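Glycosyl hydrolase family 10 (Prevotella bryantii, PDB 4MGQ) probably hydrolyses internal beta-1,4-xylosidic linkages in xylan as a family 10 endo-xylanase, the chain here being a calcium-bearing carbohydrate-binding module of that enzyme. Local coordinates at residues A[49-54]-A[76-81]; A[64-67]-A[73-76]; A[116-121]-A[127-132]; A[141-144]-A[148-151]. All coordinates share one frame; numbering follows the deposited sequence.

Contact 1 (A[49-54]-A[76-81])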
loop_
_atom_site.group_PDB
_atom_site.type_symbol
_atom_site.label_atom_id
_atom_site.label_comp_id
_atom_site.label_asym_id
_atom_site.label_seq_id
_atom_site.Cartn_x
_atom_site.Cartn_y
_atom_site.Cartn_z
ATOM N N TYR A 49 -7.224 -13.431 -0.407
ATOM C CA TYR A 49 -7.061 -12.132 -1.044
ATOM C C TYR A 49 -5.603 -11.950 -1.414
ATOM O O TYR A 49 -4.718 -12.433 -0.716
ATOM C CB TYR A 49 -7.527 -11.009 -0.111
ATOM C CG TYR A 49 -8.994 -11.117 0.192
ATOM C CD1 TYR A 49 -9.449 -11.949 1.204
ATOM C CD2 TYR A 49 -9.925 -10.414 -0.561
ATOM C CE1 TYR A 49 -10.813 -12.069 1.474
ATOM C CE2 TYR A 49 -11.283 -10.519 -0.299
ATOM C CZ TYR A 49 -11.714 -11.360 0.711
ATOM O OH TYR A 49 -13.056 -11.484 0.965
ATOM N N THR A 50 -5.355 -11.258 -2.517
ATOM C CA THR A 50 -3.985 -11.081 -2.992
ATOM C C THR A 50 -3.638 -9.604 -3.057
ATOM O O THR A 50 -4.287 -8.829 -3.767
ATOM C CB THR A 50 -3.781 -11.726 -4.380
ATOM O OG1 THR A 50 -4.035 -13.132 -4.295
ATOM C CG2 THR A 50 -2.356 -11.508 -4.881
ATOM N N LEU A 51 -2.629 -9.206 -2.285
ATOM C CA LEU A 51 -2.139 -7.835 -2.333
ATOM C C LEU A 51 -1.086 -7.725 -3.427
ATOM O O LEU A 51 -0.102 -8.454 -3.403
ATOM C CB LEU A 51 -1.539 -7.424 -0.979
ATOM C CG LEU A 51 -0.946 -6.014 -0.892
ATOM C CD1 LEU A 51 -2.016 -4.933 -1.026
ATOM C CD2 LEU A 51 -0.179 -5.827 0.422
ATOM N N LYS A 52 -1.297 -6.831 -4.391
ATOM C CA LYS A 52 -0.279 -6.545 -5.399
ATOM C C LYS A 52 0.129 -5.095 -5.314
ATOM O O LYS A 52 -0.713 -4.228 -5.072
ATOM C CB LYS A 52 -0.795 -6.832 -6.811
ATOM C CG LYS A 52 -1.154 -8.264 -7.076
ATOM C CD LYS A 52 -1.532 -8.410 -8.558
ATOM C CE LYS A 52 -1.973 -9.809 -8.885
ATOM N NZ LYS A 52 -2.383 -9.898 -10.326
ATOM N N LEU A 53 1.405 -4.819 -5.560
ATOM C CA LEU A 53 1.878 -3.443 -5.638
ATOM C C LEU A 53 3.308 -3.430 -6.151
ATOM O O LEU A 53 3.911 -4.491 -6.324
ATOM C CB LEU A 53 1.777 -2.762 -4.264
ATOM C CG LEU A 53 2.664 -3.296 -3.131
ATOM C CD1 LEU A 53 3.468 -2.145 -2.524
ATOM C CD2 LEU A 53 1.869 -4.027 -2.063
ATOM N N ARG A 54 3.841 -2.245 -6.433
ATOM C CA ARG A 54 5.291 -2.122 -6.537
ATOM C C ARG A 54 5.758 -1.229 -5.400
ATOM O O ARG A 54 5.037 -0.329 -4.966
ATOM C CB ARG A 54 5.749 -1.582 -7.901
ATOM C CG ARG A 54 5.214 -0.224 -8.306
ATOM C CD ARG A 54 5.809 0.216 -9.666
ATOM N NE ARG A 54 5.355 1.560 -9.984
ATOM C CZ ARG A 54 6.148 2.558 -10.361
ATOM N NH1 ARG A 54 7.450 2.355 -10.520
ATOM N NH2 ARG A 54 5.633 3.753 -10.598
ATOM N N PRO A 76 -2.234 -15.471 8.731
ATOM C CA PRO A 76 -1.337 -15.084 7.641
ATOM C C PRO A 76 -1.654 -13.676 7.165
ATOM O O PRO A 76 -2.779 -13.212 7.339
ATOM C CB PRO A 76 -1.650 -16.104 6.549
ATOM C CG PRO A 76 -3.112 -16.382 6.745
ATOM C CD PRO A 76 -3.350 -16.304 8.245
ATOM N N THR A 77 -0.678 -13.012 6.564
ATOM C CA THR A 77 -0.847 -11.642 6.127
ATOM C C THR A 77 -0.245 -11.449 4.745
ATOM O O THR A 77 0.494 -12.312 4.268
ATOM C CB THR A 77 -0.158 -10.660 7.084
ATOM O OG1 THR A 77 1.255 -10.858 7.004
ATOM C CG2 THR A 77 -0.635 -10.837 8.526
ATOM N N PRO A 78 -0.543 -10.305 4.104
ATOM C CA PRO A 78 0.144 -9.986 2.852
ATOM C C PRO A 78 1.441 -9.208 3.074
ATOM O O PRO A 78 1.826 -8.416 2.221
ATOM C CB PRO A 78 -0.878 -9.133 2.108
ATOM C CG PRO A 78 -1.615 -8.402 3.216
ATOM C CD PRO A 78 -1.661 -9.379 4.381
ATOM N N SER A 79 2.101 -9.432 4.207
ATOM C CA SER A 79 3.369 -8.759 4.480
ATOM C C SER A 79 4.355 -9.082 3.362
ATOM O O SER A 79 4.316 -10.174 2.782
ATOM C CB SER A 79 3.932 -9.187 5.831
ATOM O OG SER A 79 3.087 -8.749 6.878
ATOM N N PHE A 80 5.232 -8.136 3.053
ATOM C CA PHE A 80 6.107 -8.310 1.904
ATOM C C PHE A 80 7.473 -7.709 2.171
ATOM O O PHE A 80 7.763 -7.253 3.282
ATOM C CB PHE A 80 5.475 -7.686 0.649
ATOM C CG PHE A 80 5.114 -6.231 0.796
ATOM C CD1 PHE A 80 3.898 -5.853 1.348
ATOM C CD2 PHE A 80 5.983 -5.239 0.363
ATOM C CE1 PHE A 80 3.561 -4.522 1.481
ATOM C CE2 PHE A 80 5.650 -3.894 0.485
ATOM C CZ PHE A 80 4.427 -3.539 1.045
ATOM N N LYS A 81 8.319 -7.720 1.147
ATOM C CA LYS A 81 9.668 -7.192 1.286
ATOM C C LYS A 81 9.914 -6.087 0.271
ATOM O O LYS A 81 9.297 -6.057 -0.794
ATOM C CB LYS A 81 10.704 -8.309 1.123
ATOM C CG LYS A 81 10.602 -9.405 2.182
ATOM C CD LYS A 81 11.693 -10.444 2.004
ATOM C CE LYS A 81 11.608 -11.525 3.074
ATOM N NZ LYS A 81 12.140 -11.051 4.383
#
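In Leu-53 and Phe-80 alike the first torsion places CG between the backbone N and the carbonyl carbon (chi1 65° and 56°), and from their two strands these side chains meet head-on. At Leu-51 the backbone directs CB at Pro-78, and a CG anti to the backbone N (chi1 178°) carries CD2 to Pro-78 and the Phe-80 ring. Leu-53 lays CD2 over one face of that ring, 4.2 Å from the Phe-80 centroid and displaced toward the rim, a CH-pi contact; its second methyl, CD1, approaches CZ of Phe-80 at 3.9 Å. Leu-51 CD2 meets the same ring obliquely, 4.1 Å from Phe-80 CE1. Farther along, the Leu-51 side chain lies crosswise to Pro-78, with Leu-51 CB 3.6 Å from Pro-78 CB. Strands 48-57 and 80-82 belong to different sheets of a beta-sandwich, and this packing fills part of the core between them; Val-89 of one sheet and Val-63 and Val-65 of the other also touch the phenyl ring. All four residues are buried and meet through their apolar side chains, with no directional polar bond between the segments, consistent with the sheets being held together here by hydrophobic packing.

Contact 2 (A[64-67]-A[73-76])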
loop_
_atom_site.group_PDB
_atom_site.type_symbol
_atom_site.label_atom_id
_atom_site.label_comp_id
_atom_site.label_asym_id
_atom_site.label_seq_id
_atom_site.Cartn_x
_atom_site.Cartn_y
_atom_site.Cartn_z
ATOM N N THR A 64 5.594 -4.880 7.043
ATOM C CA THR A 64 4.563 -5.637 7.740
ATOM C C THR A 64 3.169 -5.066 7.480
ATOM O O THR A 64 2.962 -3.853 7.586
ATOM C CB THR A 64 4.845 -5.642 9.252
ATOM O OG1 THR A 64 6.113 -6.259 9.477
ATOM C CG2 THR A 64 3.784 -6.414 10.005
ATOM N N VAL A 65 2.238 -5.947 7.121
ATOM C CA VAL A 65 0.838 -5.567 6.921
ATOM C C VAL A 65 -0.070 -6.451 7.767
ATOM O O VAL A 65 -0.065 -7.668 7.612
ATOM C CB VAL A 65 0.403 -5.685 5.441
ATOM C CG1 VAL A 65 -1.038 -5.226 5.286
ATOM C CG2 VAL A 65 1.317 -4.855 4.521
ATOM N N TRP A 66 -0.833 -5.846 8.676
ATOM C CA TRP A 66 -1.804 -6.591 9.480
ATOM C C TRP A 66 -3.219 -6.206 9.076
ATOM O O TRP A 66 -3.619 -5.058 9.276
ATOM C CB TRP A 66 -1.639 -6.318 10.982
ATOM C CG TRP A 66 -0.320 -6.701 11.577
ATOM C CD1 TRP A 66 0.517 -7.707 11.175
ATOM C CD2 TRP A 66 0.308 -6.076 12.697
ATOM N NE1 TRP A 66 1.639 -7.734 11.984
ATOM C CE2 TRP A 66 1.529 -6.740 12.922
ATOM C CE3 TRP A 66 -0.047 -5.008 13.530
ATOM C CZ2 TRP A 66 2.397 -6.376 13.953
ATOM C CZ3 TRP A 66 0.811 -4.649 14.552
ATOM C CH2 TRP A 66 2.027 -5.326 14.749
ATOM N N PRO A 67 -3.979 -7.158 8.518
ATOM C CA PRO A 67 -5.412 -6.915 8.294
ATOM C C PRO A 67 -6.138 -6.764 9.628
ATOM O O PRO A 67 -5.749 -7.403 10.600
ATOM C CB PRO A 67 -5.879 -8.172 7.563
ATOM C CG PRO A 67 -4.613 -8.754 6.949
ATOM C CD PRO A 67 -3.560 -8.471 8.005
ATOM N N GLN A 73 -5.456 -9.552 12.492
ATOM C CA GLN A 73 -4.901 -10.778 11.936
ATOM C C GLN A 73 -3.398 -10.623 11.755
ATOM O O GLN A 73 -2.942 -9.893 10.868
ATOM C CB GLN A 73 -5.568 -11.136 10.604
ATOM C CG GLN A 73 -5.120 -12.486 10.068
ATOM C CD GLN A 73 -6.052 -13.056 9.008
ATOM O OE1 GLN A 73 -7.274 -13.056 9.175
ATOM N NE2 GLN A 73 -5.471 -13.574 7.923
ATOM N N TYR A 74 -2.629 -11.281 12.625
ATOM C CA TYR A 74 -1.171 -11.191 12.572
ATOM C C TYR A 74 -0.573 -12.249 11.661
ATOM O O TYR A 74 0.562 -12.110 11.215
ATOM C CB TYR A 74 -0.572 -11.322 13.976
ATOM C CG TYR A 74 -1.026 -10.221 14.891
ATOM C CD1 TYR A 74 -0.575 -8.920 14.723
ATOM C CD2 TYR A 74 -1.932 -10.478 15.914
ATOM C CE1 TYR A 74 -1.012 -7.897 15.558
ATOM C CE2 TYR A 74 -2.363 -9.482 16.747
ATOM C CZ TYR A 74 -1.908 -8.196 16.568
ATOM O OH TYR A 74 -2.364 -7.208 17.406
ATOM N N TRP A 75 -1.346 -13.296 11.393
ATOM C CA TRP A 75 -0.930 -14.388 10.508
ATOM C C TRP A 75 -2.157 -15.150 10.037
ATOM O O TRP A 75 -3.048 -15.436 10.841
ATOM C CB TRP A 75 0.034 -15.348 11.225
ATOM C CG TRP A 75 0.618 -16.385 10.309
ATOM C CD1 TRP A 75 -0.004 -17.502 9.827
ATOM C CD2 TRP A 75 1.929 -16.383 9.745
ATOM N NE1 TRP A 75 0.845 -18.196 9.000
ATOM C CE2 TRP A 75 2.039 -17.529 8.935
ATOM C CE3 TRP A 75 3.024 -15.526 9.851
ATOM C CZ2 TRP A 75 3.203 -17.838 8.234
ATOM C CZ3 TRP A 75 4.177 -15.830 9.149
ATOM C CH2 TRP A 75 4.257 -16.978 8.354
ATOM N N PRO A 76 -2.234 -15.471 8.731
ATOM C CA PRO A 76 -1.337 -15.084 7.641
ATOM C C PRO A 76 -1.654 -13.676 7.165
ATOM O O PRO A 76 -2.779 -13.212 7.339
ATOM C CB PRO A 76 -1.650 -16.104 6.549
ATOM C CG PRO A 76 -3.112 -16.382 6.745
ATOM C CD PRO A 76 -3.350 -16.304 8.245
#
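Beyond the end of strand 61-69 the chain turns and comes back beside it, bringing Gln-73 N to Pro-67 O at 2.9 Å in a nearly straight hydrogen bond (N-H...O 172°). This is a loop at the end of one beta-sandwich strand, and its outer side carries a T-shaped aromatic pair: Tyr-74 turns its ring edge onto the face of Trp-66, with the planes at 81° and the Tyr-74 centroid 4.8 Å from that of the five-membered ring of Trp-66. In both residues chi1 near -60° sets the ring on the side of the backbone N, where the tyrosine edge can meet the indole face. The tyrosine CD1 stands over the centre of the indole and comes within 3.5 Å of Trp-66 CE2, while CE1 leans toward the six-membered ring, 3.7 Å from Trp-66 CE3. On the inner side the pyrrolidine of Pro-67 packs on Phe-93 and Leu-99, which the Gln-73 side chain also touches. That side chain runs out extended, away from Pro-67, and its amide secures the rest of the loop: NE2 donates to Pro-76 O, just beyond the cis peptide between Trp-75 and Pro-76, and also to Glu-94 O, while OE1 accepts from Lys-96 N. The carbonyl of Gln-73 is treated differently, since its O is buried with no hydrogen-bonding partner in the model and lies 3.3 Å from Pro-67 CD.

Contact 3 (A[116-121]-A[127-132]). With CA (calcium ion), chain B.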
loop_
_atom_site.group_PDB
_atom_site.type_symbol
_atom_site.label_atom_id
_atom_site.label_comp_id
_atom_site.label_asym_id
_atom_site.label_seq_id
_atom_site.Cartn_x
_atom_site.Cartn_y
_atom_site.Cartn_z
ATOM N N ASP A 116 3.240 2.047 -5.346
ATOM C CA ASP A 116 2.387 2.358 -6.495
ATOM C C ASP A 116 1.671 1.102 -6.965
ATOM O O ASP A 116 2.041 -0.024 -6.595
ATOM C CB ASP A 116 3.225 2.963 -7.639
ATOM C CG ASP A 116 2.384 3.730 -8.662
ATOM O OD1 ASP A 116 1.208 4.071 -8.374
ATOM O OD2 ASP A 116 2.928 4.019 -9.750
ATOM N N ASP A 117 0.632 1.303 -7.772
ATOM C CA ASP A 117 -0.081 0.204 -8.413
ATOM C C ASP A 117 -0.593 -0.807 -7.389
ATOM O O ASP A 117 -0.481 -2.021 -7.560
ATOM C CB ASP A 117 0.827 -0.441 -9.449
ATOM C CG ASP A 117 1.304 0.562 -10.487
ATOM O OD1 ASP A 117 0.439 1.274 -11.038
ATOM O OD2 ASP A 117 2.529 0.665 -10.729
ATOM N N VAL A 118 -1.166 -0.279 -6.312
ATOM C CA VAL A 118 -1.667 -1.109 -5.227
ATOM C C VAL A 118 -3.038 -1.679 -5.571
ATOM O O VAL A 118 -3.979 -0.929 -5.869
ATOM C CB VAL A 118 -1.770 -0.315 -3.921
ATOM C CG1 VAL A 118 -2.155 -1.247 -2.764
ATOM C CG2 VAL A 118 -0.455 0.413 -3.632
ATOM N N GLN A 119 -3.124 -3.001 -5.556
ATOM C CA GLN A 119 -4.381 -3.719 -5.776
ATOM C C GLN A 119 -4.602 -4.708 -4.646
ATOM O O GLN A 119 -3.644 -5.210 -4.054
ATOM C CB GLN A 119 -4.361 -4.475 -7.106
ATOM C CG GLN A 119 -4.044 -3.625 -8.311
ATOM C CD GLN A 119 -4.031 -4.437 -9.597
ATOM O OE1 GLN A 119 -4.474 -3.968 -10.643
ATOM N NE2 GLN A 119 -3.498 -5.639 -9.532
ATOM N N LEU A 120 -5.863 -5.021 -4.374
ATOM C CA LEU A 120 -6.178 -6.103 -3.454
ATOM C C LEU A 120 -7.296 -6.905 -4.082
ATOM O O LEU A 120 -8.431 -6.433 -4.147
ATOM C CB LEU A 120 -6.599 -5.583 -2.083
ATOM C CG LEU A 120 -6.882 -6.665 -1.038
ATOM C CD1 LEU A 120 -5.603 -7.418 -0.616
ATOM C CD2 LEU A 120 -7.608 -6.081 0.174
ATOM N N LEU A 121 -6.954 -8.090 -4.579
ATOM C CA LEU A 121 -7.892 -8.875 -5.383
ATOM C C LEU A 121 -8.579 -9.961 -4.579
ATOM O O LEU A 121 -7.930 -10.744 -3.889
ATOM C CB LEU A 121 -7.156 -9.472 -6.575
ATOM C CG LEU A 121 -6.328 -8.286 -7.070
ATOM C CD1 LEU A 121 -5.042 -8.676 -7.721
ATOM C CD2 LEU A 121 -7.147 -7.313 -7.904
ATOM N N ASN A 127 -10.881 -5.992 -7.730
ATOM C CA ASN A 127 -9.914 -5.148 -7.031
ATOM C C ASN A 127 -10.622 -4.290 -5.986
ATOM O O ASN A 127 -11.548 -3.533 -6.308
ATOM C CB ASN A 127 -9.155 -4.281 -8.044
ATOM C CG ASN A 127 -8.113 -3.378 -7.403
ATOM O OD1 ASN A 127 -7.745 -3.543 -6.235
ATOM N ND2 ASN A 127 -7.624 -2.413 -8.178
ATOM N N LEU A 128 -10.198 -4.428 -4.732
ATOM C CA LEU A 128 -10.845 -3.754 -3.616
ATOM C C LEU A 128 -10.103 -2.502 -3.139
ATOM O O LEU A 128 -10.461 -1.923 -2.115
ATOM C CB LEU A 128 -11.007 -4.731 -2.452
ATOM C CG LEU A 128 -11.809 -5.983 -2.811
ATOM C CD1 LEU A 128 -11.921 -6.911 -1.599
ATOM C CD2 LEU A 128 -13.198 -5.599 -3.343
ATOM N N ILE A 129 -9.070 -2.082 -3.865
ATOM C CA ILE A 129 -8.408 -0.821 -3.533
ATOM C C ILE A 129 -8.932 0.297 -4.425
ATOM O O ILE A 129 -8.784 0.248 -5.648
ATOM C CB ILE A 129 -6.873 -0.913 -3.681
ATOM C CG1 ILE A 129 -6.299 -1.939 -2.697
ATOM C CG2 ILE A 129 -6.228 0.476 -3.505
ATOM C CD1 ILE A 129 -6.441 -1.538 -1.240
ATOM N N ALA A 130 -9.538 1.303 -3.803
ATOM C CA ALA A 130 -10.176 2.397 -4.532
ATOM C C ALA A 130 -9.172 3.283 -5.261
ATOM O O ALA A 130 -9.408 3.697 -6.403
ATOM C CB ALA A 130 -11.016 3.239 -3.581
ATOM N N ASN A 131 -8.063 3.593 -4.597
ATOM C CA ASN A 131 -7.080 4.513 -5.146
ATOM C C ASN A 131 -5.679 3.943 -5.005
ATOM O O ASN A 131 -4.996 4.210 -4.021
ATOM C CB ASN A 131 -7.185 5.868 -4.447
ATOM C CG ASN A 131 -6.092 6.833 -4.867
ATOM O OD1 ASN A 131 -5.520 6.721 -5.955
ATOM N ND2 ASN A 131 -5.801 7.794 -4.000
ATOM N N GLY A 132 -5.266 3.155 -5.993
ATOM C CA GLY A 132 -3.977 2.489 -5.963
ATOM C C GLY A 132 -2.983 3.031 -6.968
ATOM O O GLY A 132 -1.851 2.556 -7.029
HETATM CA CA CA B . 1.047 5.634 -10.280
HETATM O O HOH W 1 -0.215 3.911 -11.412
HETATM O O HOH W 2 -5.527 -0.433 -7.934
HETATM O O HOH W 3 2.316 5.334 -12.341
#
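Asn-127 lies across the backbone of strand 111-121, and its side chain can be followed outward from CB. This atom rests on the Leu-121 methyl CD2, with Asn-127 CB and Leu-121 CD2 3.6 Å apart. With CG anti to the backbone N (chi1 -179°), the amide passes over Gln-119, whose CB is 3.9 Å from Asn-127 CG and whose own amide plane is inclined by 61°. OD1 accepts two bonds from opposite faces of its plane: Leu-120 N at 3.0 Å, and Ile-129 N at 3.1 Å, the latter from well above the plane and closing an Asx turn. ND2 donates to a water that donates to Val-118 O. OD1 thus takes the place of a backbone carbonyl in accepting Leu-120 N, beside the single bridge between Leu-121 and Asn-127.

Next to it in sequence, Leu-128 N donates to Leu-120 O at 2.7 Å; farther along, Val-118 N donates to Gly-132 O, and Ile-129 CG1 packs on Leu-120 CB. Near Gly-132 both carboxylate oxygens of Asp-116 bind the calcium ion, each at 2.5 Å, in a site completed by the backbone O of His-17 and of Thr-133, Glu-135 OE2 and two waters. Arg-54 also donates to Asp-116 OD2. The loop is thus tied to the strand just before it supplies calcium ligands, and the metal with Arg-54 probably offsets the negative charge there.

Contact 4 (A[141-144]-A[148-151])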
loop_
_atom_site.group_PDB
_atom_site.type_symbol
_atom_site.label_atom_id
_atom_site.label_comp_id
_atom_site.label_asym_id
_atom_site.label_seq_id
_atom_site.Cartn_x
_atom_site.Cartn_y
_atom_site.Cartn_z
ATOM N N TRP A 141 -6.074 6.838 1.833
ATOM C CA TRP A 141 -4.931 6.395 2.618
ATOM C C TRP A 141 -4.813 7.296 3.834
ATOM O O TRP A 141 -4.688 8.512 3.699
ATOM C CB TRP A 141 -3.658 6.410 1.760
ATOM C CG TRP A 141 -3.712 5.385 0.654
ATOM C CD1 TRP A 141 -4.377 5.490 -0.547
ATOM C CD2 TRP A 141 -3.109 4.087 0.665
ATOM N NE1 TRP A 141 -4.211 4.338 -1.275
ATOM C CE2 TRP A 141 -3.436 3.460 -0.558
ATOM C CE3 TRP A 141 -2.326 3.393 1.590
ATOM C CZ2 TRP A 141 -3.001 2.174 -0.878
ATOM C CZ3 TRP A 141 -1.893 2.120 1.271
ATOM C CH2 TRP A 141 -2.227 1.523 0.040
ATOM N N THR A 142 -4.879 6.704 5.021
ATOM C CA THR A 142 -4.883 7.498 6.249
ATOM C C THR A 142 -3.853 7.045 7.280
ATOM O O THR A 142 -3.147 6.062 7.096
ATOM C CB THR A 142 -6.268 7.474 6.932
ATOM O OG1 THR A 142 -6.626 6.130 7.273
ATOM C CG2 THR A 142 -7.332 8.070 6.006
ATOM N N LYS A 143 -3.804 7.776 8.385
ATOM C CA LYS A 143 -2.893 7.464 9.473
ATOM C C LYS A 143 -3.540 7.890 10.787
ATOM O O LYS A 143 -4.504 8.653 10.776
ATOM C CB LYS A 143 -1.562 8.180 9.278
ATOM C CG LYS A 143 -1.683 9.688 9.385
ATOM C CD LYS A 143 -0.341 10.370 9.324
ATOM C CE LYS A 143 -0.485 11.863 9.510
ATOM N NZ LYS A 143 -1.077 12.194 10.838
ATOM N N PRO A 144 -3.031 7.387 11.920
ATOM C CA PRO A 144 -3.503 7.969 13.180
ATOM C C PRO A 144 -3.161 9.450 13.216
ATOM O O PRO A 144 -2.096 9.844 12.745
ATOM C CB PRO A 144 -2.734 7.183 14.243
ATOM C CG PRO A 144 -2.380 5.879 13.570
ATOM C CD PRO A 144 -2.098 6.267 12.140
ATOM N N GLU A 148 3.214 11.651 13.381
ATOM C CA GLU A 148 3.715 12.871 12.765
ATOM C C GLU A 148 4.548 12.578 11.520
ATOM O O GLU A 148 5.779 12.578 11.560
ATOM C CB GLU A 148 4.536 13.674 13.777
ATOM C CG GLU A 148 3.731 14.105 14.996
ATOM C CD GLU A 148 4.594 14.707 16.098
ATOM O OE1 GLU A 148 5.661 15.276 15.780
ATOM O OE2 GLU A 148 4.201 14.610 17.282
ATOM N N TYR A 149 3.859 12.308 10.418
ATOM C CA TYR A 149 4.502 12.192 9.118
ATOM C C TYR A 149 3.487 12.636 8.071
ATOM O O TYR A 149 2.310 12.791 8.391
ATOM C CB TYR A 149 4.993 10.765 8.866
ATOM C CG TYR A 149 3.925 9.719 8.587
ATOM C CD1 TYR A 149 3.479 9.490 7.286
ATOM C CD2 TYR A 149 3.394 8.937 9.605
ATOM C CE1 TYR A 149 2.522 8.526 7.007
ATOM C CE2 TYR A 149 2.425 7.954 9.334
ATOM C CZ TYR A 149 2.000 7.766 8.020
ATOM O OH TYR A 149 1.063 6.808 7.712
ATOM N N GLU A 150 3.938 12.846 6.838
ATOM C CA GLU A 150 3.043 13.271 5.767
ATOM C C GLU A 150 2.833 12.182 4.726
ATOM O O GLU A 150 3.789 11.579 4.261
ATOM C CB GLU A 150 3.594 14.500 5.055
ATOM C CG GLU A 150 4.103 15.602 5.949
ATOM C CD GLU A 150 4.876 16.628 5.146
ATOM O OE1 GLU A 150 6.027 16.945 5.524
ATOM O OE2 GLU A 150 4.331 17.100 4.121
ATOM N N ILE A 151 1.578 11.954 4.361
ATOM C CA ILE A 151 1.245 11.112 3.222
ATOM C C ILE A 151 1.199 11.998 1.984
ATOM O O ILE A 151 0.379 12.913 1.912
ATOM C CB ILE A 151 -0.101 10.408 3.414
ATOM C CG1 ILE A 151 -0.088 9.584 4.702
ATOM C CG2 ILE A 151 -0.440 9.547 2.201
ATOM C CD1 ILE A 151 -1.447 9.028 5.091
#
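The ammonium group of Lys-143, whose aliphatic chain covers Tyr-149, is gripped by two backbone carbonyls: NZ donates to Pro-144 O at 3.2 Å and to the carbonyl of His-147 in the connecting turn. A bend at the last torsion (chi4 61°) curls the amine back toward these acceptors after an otherwise extended run beyond CG. Along that run the lysine chain lies antiparallel to the tyrosine side chain. Lys-143 CD sits over one face of the Tyr-149 ring, 3.8 Å from its centroid, in a CH-pi contact displaced toward the rim. Nearer the backbone, Lys-143 CB touches the phenol oxygen OH of Tyr-149 at 3.4 Å, and at the far end Lys-143 CE lies 3.2 Å from Tyr-149 O. The ammonium itself is too far from the ring for more than a weak cation-pi attraction.

The segments flank the turn that carries the chain from the short, weakly bonded strand 141-142, at the border of one sheet of the beta-sandwich, to strand 151-155, at the border of the other. Tyr-149 lies buried between the layers: its ring touches Ile-21 and Leu-35, and its hydroxyl is hydrogen-bonded to the carbonyl O of Glu-34. Beside it Ile-151 points toward the departing strand, its terminal methyl CD1 pressed against the backbone, 3.6 Å from Trp-141 O and 3.8 Å from Thr-142 C. The indole of Trp-141 leads the other way, where NE1 donates to Asn-131 O and the ring meets Phe-134.

In the fold
Contacts 1 and 2 come first along the chain and share Pro-76; their centres are about 10 Å apart, and Ser-79 OG joins them through a probable hydrogen bond to Val-65 N. Contacts 3 and 4 follow in series. Strands 48-57 and 111-121 are neighbours in one sheet, so contacts 1 and 3, with centres about 11 Å apart, meet through backbone pairing and the Arg-54 to Asp-116 salt bridge. Contact 4 lies about 20 Å from contact 1 between centres, across the middle of the chain, yet reaches contact 3 through Trp-141. Contacts 1 and 3 share the sheet leading to the calcium site, contact 2 lies away from it, and contact 4 joins border strands of both sheets.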